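Local coordinates for protein endonuclease IV (Thermus thermophilus, PDB 3AAM) that cleaves DNA at apurinic or apyrimidinic sites during base excision repair, leaving a 3'-hydroxyl and a 5'-terminal sugar phosphate, at residues V138-F152 / Q165-Y178. Numbering follows the deposited sequence.
Sequences VENTAGGGEKVGARF and QVCLDTCHAYAAGY. With MN (manganese (II) ion), chain B.
Tyr178 lays its ring on that of Phe152 in an offset stack. The planes are 8° apart and the centroids 4.0 Å. The two side chains come from opposite directions, and Tyr178 CZ sits over the centre of the Phe152 ring. The phenol oxygen lies over the CG end of the Phe152 ring, where Phe152 N, at the start of helix 152-159, donates to Tyr178 OH at 3.0 Å in a nearly straight bond. The carbonyl of Ala150 meets the Tyr178 ring at its edge. Tyr178 OH also lies over one face of the Arg151 guanidinium, whose salt bridge goes to Glu153. With an alanine here, Phe152 N would probably be left without its acceptor and the Phe152 ring would lose the cover on one face.

Asn140 joins the end of one strand to the start of helix 170-176. Its CG stands between backbone N and carbonyl carbon (chi1 55°), which turns the amide toward Asp169. There it bonds to both the N-H and the C=O of that one residue. Asp169 N donates to Asn140 OD1 at 2.7 Å, on a lone pair, and Asn140 ND2 donates to Asp169 O at 3.2 Å. Asp169 O also accepts from Ala173 N, in the first turn of helix 170-176.

The backbone oxygen of Asn140 fixes His172. His172 ND1 donates to Asn140 O at 2.7 Å, close to the ring plane. Together with the bond from His172 NE2 to manganese (2.2 Å), it holds the ring's rotation. Asp169 CG covers one ring face, while Asp169 OD1 caps the helix by accepting from His172 N.

Val138 and Glu139 pair in parallel with Val166 and Cys167. These neighbouring strands belong to one beta-alpha-beta unit of the TIM barrel. At their C-terminal ends, Asn140 is a second-shell residue of the metal site that His172 shares with Asp217 and His219.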
loop_
_atom_site.group_PDB
_atom_site.type_symbol
_atom_site.label_atom_id
_atom_site.label_comp_id
_atom_site.label_asym_id
_atom_site.label_seq_id
_atom_site.Cartn_x
_atom_site.Cartn_y
_atom_site.Cartn_z
ATOM N N VAL A 138 4.371 -1.306 6.439
ATOM C CA VAL A 138 4.902 0.052 6.476
ATOM C C VAL A 138 5.562 0.300 5.127
ATOM O O VAL A 138 6.294 -0.552 4.624
ATOM C CB VAL A 138 5.942 0.242 7.610
ATOM C CG1 VAL A 138 5.253 0.129 8.961
ATOM C CG2 VAL A 138 7.052 -0.788 7.494
ATOM N N GLU A 139 5.290 1.459 4.538
ATOM C CA GLU A 139 5.849 1.793 3.232
ATOM C C GLU A 139 7.166 2.537 3.344
ATOM O O GLU A 139 7.413 3.235 4.324
ATOM C CB GLU A 139 4.890 2.699 2.444
ATOM C CG GLU A 139 3.410 2.483 2.706
ATOM C CD GLU A 139 2.525 3.523 2.017
ATOM O OE1 GLU A 139 2.906 4.717 1.969
ATOM O OE2 GLU A 139 1.435 3.147 1.536
ATOM N N ASN A 140 8.015 2.382 2.335
ATOM C CA ASN A 140 9.256 3.138 2.305
ATOM C C ASN A 140 8.782 4.497 1.791
ATOM O O ASN A 140 7.722 4.593 1.160
ATOM C CB ASN A 140 10.266 2.522 1.336
ATOM C CG ASN A 140 9.709 2.361 -0.062
ATOM O OD1 ASN A 140 8.773 1.595 -0.279
ATOM N ND2 ASN A 140 10.288 3.078 -1.019
ATOM N N THR A 141 9.550 5.548 2.058
ATOM C CA THR A 141 9.155 6.890 1.651
ATOM C C THR A 141 10.185 7.621 0.805
ATOM O O THR A 141 11.308 7.150 0.616
ATOM C CB THR A 141 8.859 7.760 2.879
ATOM O OG1 THR A 141 10.069 7.960 3.621
ATOM C CG2 THR A 141 7.839 7.078 3.773
ATOM N N ALA A 142 9.787 8.787 0.304
ATOM C CA ALA A 142 10.658 9.617 -0.514
ATOM C C ALA A 142 11.751 10.244 0.351
ATOM O O ALA A 142 12.769 10.714 -0.158
ATOM C CB ALA A 142 9.838 10.705 -1.199
ATOM N N GLY A 143 11.531 10.252 1.661
ATOM C CA GLY A 143 12.514 10.813 2.569
ATOM C C GLY A 143 12.588 12.327 2.545
ATOM O O GLY A 143 11.667 13.002 2.088
ATOM N N GLY A 144 13.700 12.864 3.032
ATOM C CA GLY A 144 13.858 14.304 3.068
ATOM C C GLY A 144 13.209 14.819 4.336
ATOM O O GLY A 144 12.505 14.071 5.015
ATOM N N GLY A 145 13.434 16.087 4.660
ATOM C CA GLY A 145 12.855 16.639 5.869
ATOM C C GLY A 145 13.092 15.689 7.026
ATOM O O GLY A 145 14.232 15.319 7.312
ATOM N N GLU A 146 12.016 15.280 7.689
ATOM C CA GLU A 146 12.131 14.364 8.812
ATOM C C GLU A 146 11.327 13.098 8.540
ATOM O O GLU A 146 10.964 12.368 9.465
ATOM C CB GLU A 146 11.644 15.043 10.093
ATOM C CG GLU A 146 12.292 16.404 10.332
ATOM C CD GLU A 146 11.887 17.029 11.652
ATOM O OE1 GLU A 146 10.681 17.016 11.970
ATOM O OE2 GLU A 146 12.774 17.544 12.366
ATOM N N LYS A 147 11.047 12.843 7.265
ATOM C CA LYS A 147 10.297 11.655 6.880
ATOM C C LYS A 147 11.067 10.390 7.233
ATOM O O LYS A 147 12.273 10.295 7.006
ATOM C CB LYS A 147 9.992 11.662 5.379
ATOM C CG LYS A 147 8.877 12.605 4.968
ATOM C CD LYS A 147 8.475 12.379 3.518
ATOM C CE LYS A 147 7.346 13.310 3.109
ATOM N NZ LYS A 147 7.731 14.739 3.268
ATOM N N VAL A 148 10.353 9.422 7.789
ATOM C CA VAL A 148 10.933 8.147 8.187
ATOM C C VAL A 148 10.778 7.101 7.083
ATOM O O VAL A 148 9.860 7.178 6.267
ATOM C CB VAL A 148 10.241 7.623 9.473
ATOM C CG1 VAL A 148 10.690 6.208 9.780
ATOM C CG2 VAL A 148 10.556 8.544 10.643
ATOM N N GLY A 149 11.697 6.142 7.046
ATOM C CA GLY A 149 11.614 5.067 6.069
ATOM C C GLY A 149 12.133 5.250 4.654
ATOM O O GLY A 149 11.691 4.533 3.755
ATOM N N ALA A 150 13.059 6.175 4.433
ATOM C CA ALA A 150 13.596 6.370 3.087
ATOM C C ALA A 150 14.538 5.224 2.732
ATOM O O ALA A 150 14.540 4.736 1.602
ATOM C CB ALA A 150 14.337 7.703 3.000
ATOM N N ARG A 151 15.336 4.798 3.706
ATOM C CA ARG A 151 16.291 3.712 3.509
ATOM C C ARG A 151 15.691 2.359 3.875
ATOM O O ARG A 151 15.026 2.223 4.900
ATOM C CB ARG A 151 17.534 3.953 4.367
ATOM C CG ARG A 151 18.384 5.127 3.926
ATOM C CD ARG A 151 19.145 4.790 2.654
ATOM N NE ARG A 151 20.043 3.656 2.855
ATOM C CZ ARG A 151 20.747 3.080 1.887
ATOM N NH1 ARG A 151 20.658 3.532 0.642
ATOM N NH2 ARG A 151 21.544 2.057 2.165
ATOM N N PHE A 152 15.936 1.352 3.044
ATOM C CA PHE A 152 15.406 0.027 3.327
ATOM C C PHE A 152 15.912 -0.482 4.672
ATOM O O PHE A 152 15.184 -1.170 5.385
ATOM C CB PHE A 152 15.778 -0.963 2.218
ATOM C CG PHE A 152 15.210 -0.610 0.868
ATOM C CD1 PHE A 152 14.014 0.095 0.762
ATOM C CD2 PHE A 152 15.850 -1.017 -0.298
ATOM C CE1 PHE A 152 13.463 0.390 -0.487
ATOM C CE2 PHE A 152 15.310 -0.730 -1.550
ATOM C CZ PHE A 152 14.113 -0.026 -1.645
ATOM N N GLN A 165 5.276 -5.901 8.385
ATOM C CA GLN A 165 5.937 -6.261 7.148
ATOM C C GLN A 165 6.059 -4.997 6.318
ATOM O O GLN A 165 5.687 -3.919 6.779
ATOM C CB GLN A 165 5.181 -7.371 6.415
ATOM C CG GLN A 165 5.397 -8.724 7.086
ATOM C CD GLN A 165 4.829 -9.882 6.301
ATOM O OE1 GLN A 165 5.091 -10.024 5.106
ATOM N NE2 GLN A 165 4.051 -10.730 6.973
ATOM N N VAL A 166 6.562 -5.120 5.096
ATOM C CA VAL A 166 6.795 -3.943 4.271
ATOM C C VAL A 166 6.065 -3.869 2.940
ATOM O O VAL A 166 5.795 -4.886 2.302
ATOM C CB VAL A 166 8.321 -3.808 3.996
ATOM C CG1 VAL A 166 8.593 -2.730 2.950
ATOM C CG2 VAL A 166 9.048 -3.496 5.292
ATOM N N CYS A 167 5.736 -2.642 2.542
ATOM C CA CYS A 167 5.122 -2.386 1.250
ATOM C C CYS A 167 6.117 -1.515 0.494
ATOM O O CYS A 167 6.462 -0.422 0.938
ATOM C CB CYS A 167 3.798 -1.628 1.382
ATOM S SG CYS A 167 3.168 -1.052 -0.228
ATOM N N LEU A 168 6.598 -2.008 -0.637
ATOM C CA LEU A 168 7.534 -1.244 -1.442
ATOM C C LEU A 168 6.792 -0.325 -2.398
ATOM O O LEU A 168 5.936 -0.781 -3.156
ATOM C CB LEU A 168 8.416 -2.179 -2.267
ATOM C CG LEU A 168 9.165 -1.501 -3.420
ATOM C CD1 LEU A 168 10.235 -0.562 -2.862
ATOM C CD2 LEU A 168 9.780 -2.557 -4.324
ATOM N N ASP A 169 7.102 0.966 -2.344
ATOM C CA ASP A 169 6.507 1.914 -3.275
ATOM C C ASP A 169 7.663 2.344 -4.173
ATOM O O ASP A 169 8.639 2.944 -3.715
ATOM C CB ASP A 169 5.906 3.126 -2.560
ATOM C CG ASP A 169 5.211 4.076 -3.524
ATOM O OD1 ASP A 169 5.867 4.525 -4.492
ATOM O OD2 ASP A 169 4.012 4.372 -3.323
ATOM N N THR A 170 7.562 2.007 -5.452
ATOM C CA THR A 170 8.604 2.331 -6.416
ATOM C C THR A 170 8.800 3.828 -6.659
ATOM O O THR A 170 9.912 4.270 -6.961
ATOM C CB THR A 170 8.312 1.639 -7.745
ATOM O OG1 THR A 170 6.927 1.815 -8.065
ATOM C CG2 THR A 170 8.618 0.148 -7.644
ATOM N N CYS A 171 7.729 4.606 -6.544
ATOM C CA CYS A 171 7.829 6.051 -6.738
ATOM C C CYS A 171 8.620 6.619 -5.572
ATOM O O CYS A 171 9.550 7.407 -5.759
ATOM C CB CYS A 171 6.436 6.691 -6.774
ATOM S SG CYS A 171 6.445 8.507 -6.871
ATOM N N HIS A 172 8.248 6.213 -4.363
ATOM C CA HIS A 172 8.939 6.682 -3.166
ATOM C C HIS A 172 10.417 6.315 -3.216
ATOM O O HIS A 172 11.281 7.136 -2.900
ATOM C CB HIS A 172 8.318 6.063 -1.915
ATOM C CG HIS A 172 6.905 6.488 -1.664
ATOM N ND1 HIS A 172 6.169 6.015 -0.600
ATOM C CD2 HIS A 172 6.092 7.334 -2.339
ATOM C CE1 HIS A 172 4.961 6.549 -0.632
ATOM N NE2 HIS A 172 4.888 7.352 -1.677
ATOM N N ALA A 173 10.700 5.078 -3.615
ATOM C CA ALA A 173 12.075 4.598 -3.699
ATOM C C ALA A 173 12.884 5.438 -4.677
ATOM O O ALA A 173 14.006 5.848 -4.379
ATOM C CB ALA A 173 12.097 3.129 -4.122
ATOM N N TYR A 174 12.303 5.700 -5.842
ATOM C CA TYR A 174 12.977 6.490 -6.865
ATOM C C TYR A 174 13.262 7.887 -6.324
ATOM O O TYR A 174 14.376 8.398 -6.450
ATOM C CB TYR A 174 12.098 6.574 -8.115
ATOM C CG TYR A 174 12.805 7.106 -9.341
ATOM C CD1 TYR A 174 13.893 6.430 -9.886
ATOM C CD2 TYR A 174 12.380 8.279 -9.959
ATOM C CE1 TYR A 174 14.544 6.909 -11.018
ATOM C CE2 TYR A 174 13.024 8.767 -11.094
ATOM C CZ TYR A 174 14.106 8.075 -11.615
ATOM O OH TYR A 174 14.751 8.548 -12.734
ATOM N N ALA A 175 12.253 8.497 -5.709
ATOM C CA ALA A 175 12.403 9.838 -5.157
ATOM C C ALA A 175 13.453 9.884 -4.057
ATOM O O ALA A 175 14.090 10.911 -3.845
ATOM C CB ALA A 175 11.067 10.340 -4.623
ATOM N N ALA A 176 13.639 8.766 -3.365
ATOM C CA ALA A 176 14.608 8.695 -2.279
ATOM C C ALA A 176 16.038 8.484 -2.760
ATOM O O ALA A 176 16.987 8.731 -2.012
ATOM C CB ALA A 176 14.219 7.588 -1.313
ATOM N N GLY A 177 16.199 8.019 -3.996
ATOM C CA GLY A 177 17.538 7.792 -4.517
ATOM C C GLY A 177 17.800 6.403 -5.073
ATOM O O GLY A 177 18.893 6.129 -5.570
ATOM N N TYR A 178 16.817 5.513 -4.981
ATOM C CA TYR A 178 16.974 4.162 -5.515
ATOM C C TYR A 178 16.632 4.222 -6.999
ATOM O O TYR A 178 15.497 4.524 -7.366
ATOM C CB TYR A 178 16.036 3.195 -4.795
ATOM C CG TYR A 178 16.435 2.896 -3.364
ATOM C CD1 TYR A 178 17.507 2.047 -3.082
ATOM C CD2 TYR A 178 15.725 3.436 -2.295
ATOM C CE1 TYR A 178 17.856 1.736 -1.765
ATOM C CE2 TYR A 178 16.067 3.135 -0.975
ATOM C CZ TYR A 178 17.129 2.283 -0.719
ATOM O OH TYR A 178 17.453 1.958 0.580
HETATM MN MN MN B . 3.169 8.622 -2.364
HETATM O O HOH W 1 1.431 10.430 -2.481
#